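Local coordinates for iron-regulated ABC transporter siderophore-binding protein SirA (Staphylococcus aureus subsp. aureus, PDB 3MWF) that binds the ferric siderophore staphyloferrin B and probably hands it to an ABC transporter for iron uptake, at residues K121-G124 and K125-K129; E134-L137 and K138-D141; I58-D61 and L62-T65; V24-Y28 and Q29-D33. One frame throughout, in Å; residues are numbered along the deposited sequence. Where two conformers were deposited one is given.

Interaction 1. Residues K121-G124 and K125-K129; sequences KLMG and KALGK
Met123 and Leu127, one helical turn apart, run side by side and point the same way, with Met123 CE 4.2 Å from Leu127 CD1. Both turn CG away from their own carbonyl carbon (chi1 near -70°), and the methionine chain then bends at its last torsion, bringing CE across to the leucine. Leu127 also leans over the backbone behind it: its CB lies 3.2 Å from Met123 O, the same oxygen that accepts Leu127 N at 2.9 Å.

Around this pair the last turn of helix 116-127 is held by regular i to i+4 bonds, Lys125 N to Lys121 O at 3.1 Å and Ala126 N to Leu122 O at 3.0 Å. The pattern changes at Gly124. Its carbonyl takes Lys129 N at 2.7 Å, a 153° bond lying in the carbonyl plane, while Gly128 N makes a weak bond to Lys125 O. Gly128, with positive phi (60°), thereby closes the helix in a Schellman motif, and a residue without CB adopts this backbone readily. Lys129 follows as N-cap of helix 130-155, so the reversal leads directly into the next helix.

Further out, Met123 packs on Val34 and Ala35 of helix 29-37 and on Val88 of strand 86-90, and Leu127 on Leu38 and Leu86. The small Ala126 fits against Ile8 and Leu86, whereas the exposed Lys121 and Lys125 flank this face, Lys125 lying against Thr6.

The chemistry is that of an amphipathic helix end: apolar side chains anchor one face to the sheet, and the closing turn gives the Gly124 carbonyl a donor one residue beyond the badly angled i+4 N-H.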
ATOM      1  N   LYS A 121      12.251   2.195  -6.738  1.00 17.37           N
ATOM      2  CA  LYS A 121      13.118   2.790  -7.779  1.00 18.41           C
ATOM      3  C   LYS A 121      13.636   4.173  -7.399  1.00 18.76           C
ATOM      4  O   LYS A 121      14.838   4.431  -7.490  1.00 19.09           O
ATOM      5  CB  LYS A 121      12.372   2.873  -9.117  1.00 19.24           C
ATOM      6  CG  LYS A 121      12.138   1.537  -9.768  1.00 23.11           C
ATOM      7  CD  LYS A 121      11.177   1.692 -10.962  1.00 28.38           C
ATOM      8  CE  LYS A 121      10.174   0.538 -11.004  1.00 33.06           C
ATOM      9  NZ  LYS A 121       9.425   0.470 -12.307  1.00 37.03           N
ATOM     10  N   LEU A 122      12.737   5.058  -6.968  1.00 18.13           N
ATOM     11  CA  LEU A 122      13.122   6.408  -6.552  1.00 17.54           C
ATOM     12  C   LEU A 122      14.128   6.374  -5.408  1.00 17.82           C
ATOM     13  O   LEU A 122      15.131   7.093  -5.431  1.00 17.38           O
ATOM     14  CB  LEU A 122      11.901   7.218  -6.129  1.00 17.39           C
ATOM     15  CG  LEU A 122      12.171   8.639  -5.629  1.00 18.19           C
ATOM     16  CD1 LEU A 122      12.846   9.477  -6.697  1.00 18.82           C
ATOM     17  CD2 LEU A 122      10.875   9.301  -5.228  1.00 18.34           C
ATOM     18  N   MET A 123      13.834   5.575  -4.390  1.00 17.45           N
ATOM     19  CA  MET A 123      14.708   5.541  -3.229  1.00 17.67           C
ATOM     20  C   MET A 123      16.025   4.863  -3.548  1.00 18.70           C
ATOM     21  O   MET A 123      17.065   5.268  -3.006  1.00 18.87           O
ATOM     22  CB  MET A 123      14.000   4.922  -2.025  1.00 17.63           C
ATOM     23  CG  MET A 123      12.892   5.823  -1.489  1.00 16.40           C
ATOM     24  SD  MET A 123      12.035   5.196  -0.029  1.00 16.28           S
ATOM     25  CE  MET A 123      13.390   5.242   1.148  1.00 15.72           C
ATOM     26  N   GLY A 124      15.990   3.892  -4.459  1.00 19.83           N
ATOM     27  CA  GLY A 124      17.215   3.256  -4.951  1.00 21.53           C
ATOM     28  C   GLY A 124      18.161   4.316  -5.517  1.00 22.74           C
ATOM     29  O   GLY A 124      19.359   4.355  -5.174  1.00 23.50           O
ATOM     30  N   LYS A 125      17.619   5.185  -6.370  1.00 23.24           N
ATOM     31  CA  LYS A 125      18.407   6.259  -6.983  1.00 24.35           C
ATOM     32  C   LYS A 125      18.903   7.291  -5.956  1.00 23.83           C
ATOM     33  O   LYS A 125      20.069   7.679  -5.972  1.00 23.18           O
ATOM     34  CB  LYS A 125      17.627   6.938  -8.108  1.00 24.91           C
ATOM     35  CG  LYS A 125      18.496   7.859  -8.966  1.00 29.32           C
ATOM     36  CD  LYS A 125      17.868   8.144 -10.331  1.00 34.30           C
ATOM     37  CE  LYS A 125      18.633   9.242 -11.093  1.00 37.10           C
ATOM     38  NZ  LYS A 125      20.095   8.931 -11.273  1.00 41.25           N
ATOM     39  N   ALA A 126      18.008   7.705  -5.057  1.00 22.75           N
ATOM     40  CA  ALA A 126      18.302   8.743  -4.094  1.00 22.97           C
ATOM     41  C   ALA A 126      19.349   8.291  -3.092  1.00 23.43           C
ATOM     42  O   ALA A 126      20.182   9.105  -2.649  1.00 24.23           O
ATOM     43  CB  ALA A 126      17.015   9.192  -3.376  1.00 22.87           C
ATOM     44  N   LEU A 127      19.320   7.006  -2.755  1.00 22.92           N
ATOM     45  CA  LEU A 127      20.189   6.448  -1.705  1.00 23.61           C
ATOM     46  C   LEU A 127      21.506   5.860  -2.214  1.00 24.30           C
ATOM     47  O   LEU A 127      22.340   5.425  -1.397  1.00 24.68           O
ATOM     48  CB  LEU A 127      19.446   5.377  -0.894  1.00 23.60           C
ATOM     49  CG  LEU A 127      18.325   5.876   0.022  1.00 22.51           C
ATOM     50  CD1 LEU A 127      17.464   4.699   0.472  1.00 22.41           C
ATOM     51  CD2 LEU A 127      18.939   6.555   1.216  1.00 23.60           C
ATOM     52  N   GLY A 128      21.682   5.854  -3.534  1.00 25.06           N
ATOM     53  CA  GLY A 128      22.772   5.129  -4.203  1.00 25.83           C
ATOM     54  C   GLY A 128      22.685   3.638  -3.914  1.00 26.69           C
ATOM     55  O   GLY A 128      23.697   2.987  -3.616  1.00 27.79           O
ATOM     56  N   LYS A 129      21.465   3.106  -3.960  1.00 26.14           N
ATOM     57  CA  LYS A 129      21.215   1.681  -3.764  1.00 26.50           C
ATOM     58  C   LYS A 129      20.460   1.105  -4.972  1.00 26.21           C
ATOM     59  O   LYS A 129      19.548   0.273  -4.820  1.00 24.76           O
ATOM     60  CB  LYS A 129      20.415   1.448  -2.477  1.00 26.74           C
ATOM     61  CG  LYS A 129      21.111   1.874  -1.191  1.00 28.54           C
ATOM     62  CD  LYS A 129      22.168   0.895  -0.732  1.00 30.49           C
ATOM     63  CE  LYS A 129      22.711   1.326   0.611  1.00 33.04           C
ATOM     64  NZ  LYS A 129      23.927   0.555   0.964  1.00 36.22           N
TER

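Interaction 2. Residues E134-L137 and K138-D141; sequences EDLL and KKYD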
ATOM      1  N   GLU A 134      16.998  -2.863  -7.724  1.00 25.90           N
ATOM      2  CA  GLU A 134      16.773  -3.759  -8.847  1.00 27.40           C
ATOM      3  C   GLU A 134      16.581  -5.206  -8.387  1.00 26.82           C
ATOM      4  O   GLU A 134      15.671  -5.878  -8.867  1.00 26.51           O
ATOM      5  CB  GLU A 134      17.921  -3.658  -9.851  1.00 28.17           C
ATOM      6  CG  GLU A 134      17.465  -3.787 -11.292  1.00 33.06           C
ATOM      7  CD  GLU A 134      18.615  -3.861 -12.278  1.00 39.46           C
ATOM      8  OE1 GLU A 134      18.602  -4.800 -13.104  1.00 41.19           O
ATOM      9  OE2 GLU A 134      19.521  -2.988 -12.237  1.00 41.44           O
ATOM     10  N   ASP A 135      17.421  -5.667  -7.451  1.00 26.62           N
ATOM     11  CA  ASP A 135      17.348  -7.036  -6.917  1.00 26.41           C
ATOM     12  C   ASP A 135      16.022  -7.259  -6.154  1.00 25.23           C
ATOM     13  O   ASP A 135      15.388  -8.301  -6.288  1.00 24.38           O
ATOM     14  CB  ASP A 135      18.548  -7.365  -6.002  1.00 27.21           C
ATOM     15  CG  ASP A 135      19.920  -7.315  -6.721  1.00 31.61           C
ATOM     16  OD1 ASP A 135      20.002  -7.525  -7.958  1.00 35.85           O
ATOM     17  OD2 ASP A 135      20.939  -7.066  -6.022  1.00 34.88           O
ATOM     18  N   LEU A 136      15.607  -6.271  -5.357  1.00 23.16           N
ATOM     19  CA  LEU A 136      14.310  -6.347  -4.687  1.00 22.08           C
ATOM     20  C   LEU A 136      13.157  -6.536  -5.699  1.00 21.03           C
ATOM     21  O   LEU A 136      12.330  -7.429  -5.555  1.00 20.38           O
ATOM     22  CB  LEU A 136      14.083  -5.101  -3.823  1.00 21.97           C
ATOM     23  CG  LEU A 136      14.876  -4.920  -2.516  1.00 23.55           C
ATOM     24  CD1 LEU A 136      14.343  -3.706  -1.785  1.00 25.59           C
ATOM     25  CD2 LEU A 136      14.830  -6.156  -1.597  1.00 23.27           C
ATOM     26  N   LEU A 137      13.142  -5.710  -6.735  1.00 21.07           N
ATOM     27  CA  LEU A 137      12.078  -5.724  -7.720  1.00 21.44           C
ATOM     28  C   LEU A 137      12.112  -7.003  -8.558  1.00 22.05           C
ATOM     29  O   LEU A 137      11.062  -7.571  -8.863  1.00 20.94           O
ATOM     30  CB  LEU A 137      12.117  -4.454  -8.570  1.00 22.28           C
ATOM     31  CG  LEU A 137      11.817  -3.181  -7.736  1.00 23.47           C
ATOM     32  CD1 LEU A 137      11.734  -1.943  -8.619  1.00 27.42           C
ATOM     33  CD2 LEU A 137      10.536  -3.318  -6.911  1.00 24.45           C
ATOM     34  N   LYS A 138      13.317  -7.486  -8.879  1.00 22.19           N
ATOM     35  CA  LYS A 138      13.442  -8.801  -9.535  1.00 22.91           C
ATOM     36  C   LYS A 138      12.820  -9.915  -8.676  1.00 22.18           C
ATOM     37  O   LYS A 138      12.086 -10.748  -9.195  1.00 22.50           O
ATOM     38  CB  LYS A 138      14.917  -9.112  -9.871  1.00 23.36           C
ATOM     39  CG  LYS A 138      15.172 -10.463 -10.546  1.00 26.83           C
ATOM     40  CD  LYS A 138      14.912 -10.433 -12.057  1.00 34.06           C
ATOM     41  CE  LYS A 138      16.138 -10.051 -12.878  1.00 36.06           C
ATOM     42  NZ  LYS A 138      16.396  -8.563 -12.907  1.00 38.96           N
ATOM     43  N   LYS A 139      13.108  -9.915  -7.374  1.00 21.96           N
ATOM     44  CA  LYS A 139      12.524 -10.870  -6.443  1.00 22.04           C
ATOM     45  C   LYS A 139      10.982 -10.808  -6.428  1.00 21.13           C
ATOM     46  O   LYS A 139      10.308 -11.844  -6.363  1.00 20.21           O
ATOM     47  CB  LYS A 139      13.085 -10.635  -5.029  1.00 23.16           C
ATOM     48  CG  LYS A 139      12.672 -11.676  -4.023  1.00 27.83           C
ATOM     49  CD  LYS A 139      13.759 -11.913  -2.939  1.00 33.47           C
ATOM     50  CE  LYS A 139      13.281 -11.473  -1.551  1.00 36.40           C
ATOM     51  NZ  LYS A 139      13.271  -9.977  -1.361  1.00 34.85           N
ATOM     52  N   TYR A 140      10.430  -9.593  -6.462  1.00 20.25           N
ATOM     53  CA  TYR A 140       8.989  -9.452  -6.515  1.00 19.80           C
ATOM     54  C   TYR A 140       8.425  -9.999  -7.837  1.00 19.58           C
ATOM     55  O   TYR A 140       7.449 -10.750  -7.839  1.00 19.62           O
ATOM     56  CB  TYR A 140       8.556  -7.988  -6.285  1.00 19.15           C
ATOM     57  CG  TYR A 140       7.074  -7.747  -6.539  1.00 17.85           C
ATOM     58  CD1 TYR A 140       6.113  -8.043  -5.569  1.00 17.19           C
ATOM     59  CD2 TYR A 140       6.647  -7.195  -7.744  1.00 18.73           C
ATOM     60  CE1 TYR A 140       4.748  -7.840  -5.824  1.00 17.74           C
ATOM     61  CE2 TYR A 140       5.309  -6.982  -7.994  1.00 17.21           C
ATOM     62  CZ  TYR A 140       4.376  -7.282  -7.037  1.00 17.57           C
ATOM     63  OH  TYR A 140       3.056  -7.045  -7.314  1.00 17.77           O
ATOM     64  N   ASP A 141       9.050  -9.618  -8.941  1.00 20.48           N
ATOM     65  CA  ASP A 141       8.623 -10.063 -10.271  1.00 21.48           C
ATOM     66  C   ASP A 141       8.644 -11.583 -10.385  1.00 21.28           C
ATOM     67  O   ASP A 141       7.705 -12.188 -10.930  1.00 20.58           O
ATOM     68  CB  ASP A 141       9.511  -9.450 -11.346  1.00 21.42           C
ATOM     69  CG  ASP A 141       9.214  -7.991 -11.597  1.00 25.89           C
ATOM     70  OD1 ASP A 141       8.165  -7.457 -11.126  1.00 26.90           O
ATOM     71  OD2 ASP A 141      10.042  -7.363 -12.292  1.00 28.05           O
TER
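The backbone from Glu134 to Asp141 is continuous alpha-helix, and four i to i+4 bonds tie its two halves together. Lys138 N reaches Glu134 O at 2.9 Å, and Asp141 N reaches Leu137 O at the same length with an N-H...O angle of 167°; Lys139 N to Asp135 O and Tyr140 N to Leu136 O are each 3.0 Å.

Leu136 and Lys139 cross obliquely on one flank. The lysine starts with CG opposite its backbone N (chi1 -173°) and bends at each later torsion, which brings NZ to 4.1 Å from Leu136 CD2. That ammonium is hydrogen-bonded to Tyr277 OH, which also bonds to Leu136 O, so one phenol links side chain and backbone.

This is a stretch of the long helix 130-155, laid against helices 116-127 and 277-290. Leu137 packs on Thr120 and Lys121 of the former. Tyr140 carries its ring inward to meet Phe116 edge-to-face, and its hydroxyl bonds to Asp187, giving a buried polar end a partner. On the outer surface Glu134 and Lys138 carry opposite charges one turn apart and may attract each other, but Glu134 OE1 stays 4.4 Å from Lys138 NZ, beyond a salt bridge.

Interaction 3. Residues I58-D61 and L62-T65; sequences IKND and LKDT
Leu62 meets Ile58 through their methyl branches, CD1 lying 3.7 Å from Ile58 CG2 as the two side chains pass at a slant. From the start of the leucine, CB sits 3.7 Å from Lys59 O. CG, turned away from its own carbonyl carbon (chi1 -59°), comes down beside the backbone at 3.6 Å from Ile58 O. There the side chain forks: CD1 goes on to the isoleucine methyl, while CD2 lies 3.7 Å from Asp61 O. The leucine thus folds back over the turn that precedes it, and its branched end suits a place where backbone and methyl groups must both be met.

Two successive turns end the loop between strands 44-45 and 66-70. The first is a short 3-10 segment, in which Leu62 N bonds to Lys59 O at 2.9 Å, the donor standing well above the carbonyl plane rather than on a lone pair. The second is a type II beta turn from Leu62 to Thr65, closed by Thr65 N to Leu62 O. Asp64, at its third position, takes the positive phi (77°) that such a turn requires. Ile58 and Leu62 face Val36 of helix 29-37, so the loop lays its apolar side on that helix.

Polar contacts complete the turns. A water bridges them, donating to Asn60 O at 2.7 Å and accepting from Lys63 N at 3.1 Å. The long chain of Lys63 curls back past Asn60, leaving Lys63 NZ 3.6 Å from Asn60 O. Lys59 extends away to a salt bridge with Glu56, and Lys54 NZ donates to the carbonyls of both Leu62 and Thr65.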
ATOM      1  N   ILE A  58       8.063  -4.289  11.638  1.00 16.82           N
ATOM      2  CA  ILE A  58       9.259  -3.513  11.316  1.00 18.10           C
ATOM      3  C   ILE A  58       9.959  -2.806  12.491  1.00 18.12           C
ATOM      4  O   ILE A  58      11.062  -2.245  12.319  1.00 18.63           O
ATOM      5  CB  ILE A  58       8.891  -2.481  10.208  1.00 18.02           C
ATOM      6  CG1 ILE A  58      10.116  -2.060   9.391  1.00 18.51           C
ATOM      7  CG2 ILE A  58       8.072  -1.296  10.772  1.00 17.92           C
ATOM      8  CD1 ILE A  58       9.737  -1.216   8.170  1.00 21.57           C
ATOM      9  N   LYS A  59       9.353  -2.827  13.671  1.00 19.26           N
ATOM     10  CA  LYS A  59       9.815  -1.935  14.747  1.00 20.03           C
ATOM     11  C   LYS A  59      11.251  -2.266  15.191  1.00 20.64           C
ATOM     12  O   LYS A  59      11.989  -1.354  15.566  1.00 19.94           O
ATOM     13  CB  LYS A  59       8.836  -1.892  15.931  1.00 20.46           C
ATOM     14  CG  LYS A  59       8.881  -3.110  16.798  1.00 23.22           C
ATOM     15  CD  LYS A  59       7.864  -3.063  17.920  1.00 25.68           C
ATOM     16  CE  LYS A  59       8.035  -4.316  18.790  1.00 26.62           C
ATOM     17  NZ  LYS A  59       6.832  -4.541  19.617  1.00 29.14           N
ATOM     18  N   ASN A  60      11.644  -3.544  15.105  1.00 22.15           N
ATOM     19  CA  ASN A  60      13.008  -3.954  15.492  1.00 24.37           C
ATOM     20  C   ASN A  60      14.066  -3.479  14.498  1.00 24.66           C
ATOM     21  O   ASN A  60      15.266  -3.485  14.804  1.00 26.29           O
ATOM     22  CB  ASN A  60      13.112  -5.482  15.725  1.00 25.22           C
ATOM     23  CG  ASN A  60      12.326  -5.956  16.969  1.00 28.58           C
ATOM     24  OD1 ASN A  60      12.122  -5.210  17.936  1.00 35.12           O
ATOM     25  ND2 ASN A  60      11.884  -7.207  16.939  1.00 33.59           N
ATOM     26  N   ASP A  61      13.623  -3.085  13.304  1.00 23.46           N
ATOM     27  CA  ASP A  61      14.500  -2.455  12.320  1.00 24.61           C
ATOM     28  C   ASP A  61      14.463  -0.933  12.430  1.00 23.91           C
ATOM     29  O   ASP A  61      15.223  -0.246  11.734  1.00 24.49           O
ATOM     30  CB  ASP A  61      14.092  -2.858  10.904  1.00 24.22           C
ATOM     31  CG  ASP A  61      14.036  -4.330  10.725  1.00 28.50           C
ATOM     32  OD1 ASP A  61      12.923  -4.864  10.515  1.00 31.72           O
ATOM     33  OD2 ASP A  61      15.100  -4.963  10.824  1.00 31.98           O
ATOM     34  N   LEU A  62      13.588  -0.412  13.293  1.00 23.13           N
ATOM     35  CA  LEU A  62      13.451   1.027  13.508  1.00 22.50           C
ATOM     36  C   LEU A  62      13.781   1.447  14.941  1.00 22.91           C
ATOM     37  O   LEU A  62      13.290   2.465  15.425  1.00 22.60           O
ATOM     38  CB  LEU A  62      12.036   1.504  13.180  1.00 21.47           C
ATOM     39  CG  LEU A  62      11.509   1.265  11.769  1.00 21.35           C
ATOM     40  CD1 LEU A  62      10.042   1.742  11.682  1.00 17.94           C
ATOM     41  CD2 LEU A  62      12.383   1.976  10.729  1.00 19.79           C
ATOM     42  N   LYS A  63      14.611   0.676  15.628  1.00 24.78           N
ATOM     43  CA  LYS A  63      14.958   1.091  16.983  1.00 27.18           C
ATOM     44  C   LYS A  63      15.824   2.365  16.879  1.00 27.47           C
ATOM     45  O   LYS A  63      16.712   2.471  16.022  1.00 28.39           O
ATOM     46  CB  LYS A  63      15.607  -0.054  17.764  1.00 28.45           C
ATOM     47  CG  LYS A  63      17.028  -0.378  17.392  1.00 31.48           C
ATOM     48  CD  LYS A  63      17.332  -1.885  17.533  1.00 37.20           C
ATOM     49  CE  LYS A  63      16.556  -2.548  18.672  1.00 37.98           C
ATOM     50  NZ  LYS A  63      16.107  -3.919  18.260  1.00 41.37           N
ATOM     51  N   ASP A  64      15.519   3.352  17.702  1.00 28.09           N
ATOM     52  CA  ASP A  64      16.184   4.664  17.630  1.00 27.73           C
ATOM     53  C   ASP A  64      15.716   5.571  16.485  1.00 25.93           C
ATOM     54  O   ASP A  64      16.095   6.747  16.449  1.00 26.04           O
ATOM     55  CB  ASP A  64      17.726   4.550  17.566  1.00 29.36           C
ATOM     56  CG  ASP A  64      18.328   3.834  18.763  1.00 32.95           C
ATOM     57  OD1 ASP A  64      17.987   4.172  19.922  1.00 37.54           O
ATOM     58  OD2 ASP A  64      19.172   2.941  18.523  1.00 39.64           O
ATOM     59  N   THR A  65      14.930   5.044  15.539  1.00 22.91           N
ATOM     60  CA  THR A  65      14.240   5.925  14.588  1.00 20.68           C
ATOM     61  C   THR A  65      13.287   6.841  15.348  1.00 19.87           C
ATOM     62  O   THR A  65      12.446   6.387  16.126  1.00 19.74           O
ATOM     63  CB  THR A  65      13.450   5.122  13.512  1.00 19.98           C
ATOM     64  OG1 THR A  65      14.345   4.282  12.782  1.00 19.68           O
ATOM     65  CG2 THR A  65      12.705   6.079  12.549  1.00 18.42           C
TER
HETATM   66  O   HOH W   1      16.764  -1.272  14.498  1.00 33.48           O

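Interaction 4. Residues V24-Y28 and Q29-D33; sequences VVTLY and QGATD
The hydroxyls of Thr26 and Thr32 share a hydrogen bond, OG1 to OG1 at 2.7 Å, with the two side chains at about a right angle. Either could be the donor. Thr26 places OG1 between its backbone N and carbonyl carbon (chi1 47°), which turns the hydroxyl to the helix and leaves CG2 against Ala31 O. A second, weak bond may run from Thr32 OG1 to Tyr28 O.

That carbonyl, at the N-cap of helix 29-37, is the main acceptor here. Thr32 N reaches it at 3.2 Å, nearly along the C=O axis, and Ala31 N adds a weak bond at 3.0 Å, bent to 124°. The tyrosine ring folds over the helix start: Ala31 CB sits 3.7 Å from the ring centroid and 5° off its normal, a CH-pi contact in which the small methyl sits squarely over the ring. The phenol oxygen bonds to Thr110 and Thr119.

Strand 24-26, this helix and strand 44-45 form a beta-alpha-beta unit. Gln29 NE2 is held by Glu71 OE1 and Glu47 O, and Asp33 bonds to Tyr57 OH and Lys278 N.

For a wholly buried junction the chemistry is economical: threonine suits it because its hydroxyl finds a partner inside while its methyl packs, so the strand-to-helix turn brings its threonine hydroxyls and the Tyr28 carbonyl into the core with partners for each.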
ATOM      1  N   VAL A  24      18.187   9.508   6.535  0.50 18.65           N
ATOM      2  CA  VAL A  24      16.969   9.687   5.744  0.50 17.56           C
ATOM      3  C   VAL A  24      15.726   9.715   6.629  0.50 17.11           C
ATOM      4  O   VAL A  24      15.639   8.970   7.615  0.50 16.72           O
ATOM      5  CB  VAL A  24      16.849   8.611   4.629  0.50 17.89           C
ATOM      6  CG1 VAL A  24      16.661   7.231   5.227  0.50 17.29           C
ATOM      7  CG2 VAL A  24      15.703   8.939   3.663  0.50 18.39           C
ATOM      8  N   VAL A  25      14.792  10.607   6.295  1.00 16.29           N
ATOM      9  CA  VAL A  25      13.512  10.730   6.978  1.00 15.22           C
ATOM     10  C   VAL A  25      12.455  10.304   5.971  1.00 15.29           C
ATOM     11  O   VAL A  25      12.411  10.832   4.867  1.00 15.54           O
ATOM     12  CB  VAL A  25      13.260  12.162   7.485  1.00 14.63           C
ATOM     13  CG1 VAL A  25      11.803  12.340   7.935  1.00 15.48           C
ATOM     14  CG2 VAL A  25      14.231  12.482   8.639  1.00 14.79           C
ATOM     15  N   THR A  26      11.607   9.357   6.368  1.00 13.90           N
ATOM     16  CA  THR A  26      10.572   8.805   5.486  1.00 12.47           C
ATOM     17  C   THR A  26       9.210   9.259   5.945  1.00 12.08           C
ATOM     18  O   THR A  26       8.828   9.038   7.102  1.00 13.22           O
ATOM     19  CB  THR A  26      10.671   7.261   5.422  1.00 12.92           C
ATOM     20  OG1 THR A  26      10.804   6.729   6.755  1.00 12.09           O
ATOM     21  CG2 THR A  26      11.854   6.847   4.586  1.00 13.02           C
ATOM     22  N   LEU A  27       8.459   9.890   5.035  1.00 11.42           N
ATOM     23  CA  LEU A  27       7.177  10.542   5.376  1.00 10.46           C
ATOM     24  C   LEU A  27       5.928   9.793   4.934  1.00 10.69           C
ATOM     25  O   LEU A  27       4.836  10.332   5.018  1.00 11.62           O
ATOM     26  CB  LEU A  27       7.136  11.969   4.805  1.00 10.02           C
ATOM     27  CG  LEU A  27       8.270  12.868   5.340  1.00 11.53           C
ATOM     28  CD1 LEU A  27       8.094  14.276   4.790  1.00 11.47           C
ATOM     29  CD2 LEU A  27       8.267  12.920   6.861  1.00 13.25           C
ATOM     30  N   TYR A  28       6.095   8.564   4.448  1.00 10.77           N
ATOM     31  CA  TYR A  28       4.937   7.678   4.356  1.00 12.04           C
ATOM     32  C   TYR A  28       5.323   6.239   4.666  1.00 11.53           C
ATOM     33  O   TYR A  28       6.482   5.877   4.540  1.00 11.69           O
ATOM     34  CB  TYR A  28       4.235   7.805   2.998  1.00 11.34           C
ATOM     35  CG  TYR A  28       5.030   7.529   1.758  1.00 11.88           C
ATOM     36  CD1 TYR A  28       5.731   8.565   1.117  1.00 10.38           C
ATOM     37  CD2 TYR A  28       4.986   6.273   1.138  1.00 11.79           C
ATOM     38  CE1 TYR A  28       6.408   8.328  -0.092  1.00 11.93           C
ATOM     39  CE2 TYR A  28       5.676   6.024  -0.053  1.00 12.63           C
ATOM     40  CZ  TYR A  28       6.349   7.067  -0.677  1.00 12.78           C
ATOM     41  OH  TYR A  28       7.021   6.864  -1.861  1.00 14.33           O
ATOM     42  N   GLN A  29       4.338   5.422   5.061  1.00 11.07           N
ATOM     43  CA  GLN A  29       4.635   4.069   5.550  1.00 11.89           C
ATOM     44  C   GLN A  29       5.517   3.283   4.589  1.00 12.15           C
ATOM     45  O   GLN A  29       6.465   2.624   5.002  1.00 12.36           O
ATOM     46  CB  GLN A  29       3.315   3.293   5.718  1.00 11.42           C
ATOM     47  CG  GLN A  29       2.187   4.073   6.419  1.00 10.81           C
ATOM     48  CD  GLN A  29       2.520   4.424   7.854  1.00 14.97           C
ATOM     49  OE1 GLN A  29       2.947   3.570   8.620  1.00 14.34           O
ATOM     50  NE2 GLN A  29       2.336   5.702   8.221  1.00 12.37           N
ATOM     51  N   GLY A  30       5.178   3.308   3.299  1.00 12.56           N
ATOM     52  CA  GLY A  30       5.885   2.469   2.327  1.00 12.84           C
ATOM     53  C   GLY A  30       7.328   2.897   2.148  1.00 12.72           C
ATOM     54  O   GLY A  30       8.170   2.068   1.879  1.00 13.26           O
ATOM     55  N   ALA A  31       7.590   4.197   2.278  1.00 11.98           N
ATOM     56  CA  ALA A  31       8.944   4.733   2.158  1.00 12.15           C
ATOM     57  C   ALA A  31       9.775   4.209   3.327  1.00 12.60           C
ATOM     58  O   ALA A  31      10.930   3.809   3.160  1.00 13.22           O
ATOM     59  CB  ALA A  31       8.904   6.265   2.147  1.00 13.25           C
ATOM     60  N   THR A  32       9.175   4.170   4.512  1.00 11.55           N
ATOM     61  CA  THR A  32       9.878   3.600   5.689  1.00 12.42           C
ATOM     62  C   THR A  32      10.252   2.143   5.466  1.00 12.71           C
ATOM     63  O   THR A  32      11.394   1.716   5.752  1.00 13.11           O
ATOM     64  CB  THR A  32       9.005   3.734   6.923  1.00 10.90           C
ATOM     65  OG1 THR A  32       8.683   5.119   7.086  1.00 13.03           O
ATOM     66  CG2 THR A  32       9.782   3.287   8.182  1.00 14.57           C
ATOM     67  N   ASP A  33       9.295   1.400   4.932  1.00 12.78           N
ATOM     68  CA  ASP A  33       9.483   0.002   4.606  1.00 13.14           C
ATOM     69  C   ASP A  33      10.563  -0.185   3.554  1.00 13.99           C
ATOM     70  O   ASP A  33      11.432  -1.054   3.679  1.00 14.83           O
ATOM     71  CB  ASP A  33       8.147  -0.598   4.144  1.00 12.93           C
ATOM     72  CG  ASP A  33       8.255  -2.096   3.799  1.00 14.48           C
ATOM     73  OD1 ASP A  33       8.875  -2.442   2.757  1.00 13.77           O
ATOM     74  OD2 ASP A  33       7.689  -2.920   4.578  1.00 17.06           O
TER

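In the fold
Interaction 4 is the hub of the set. Met123 of interaction 1 comes down on it, with CE 3.5 Å from Ala31 O, while the loop of interaction 3 meets helix 29-37 from another side, placing Ile58 CD1 3.8 Å from Asp33 CA. Interactions 1 and 3 do not touch, their nearest atoms being about 10 Å apart. Interaction 2, on the following helix, joins the set through interaction 1, where Lys121 CG packs at 3.7 Å against Leu137 CD1. Interaction 4 also leads toward the bound staphyloferrin B: the side chain of Gln29 lies about 7 Å from the siderophore and about 10 Å from its ferric ion, and touches Trp49 of the pocket.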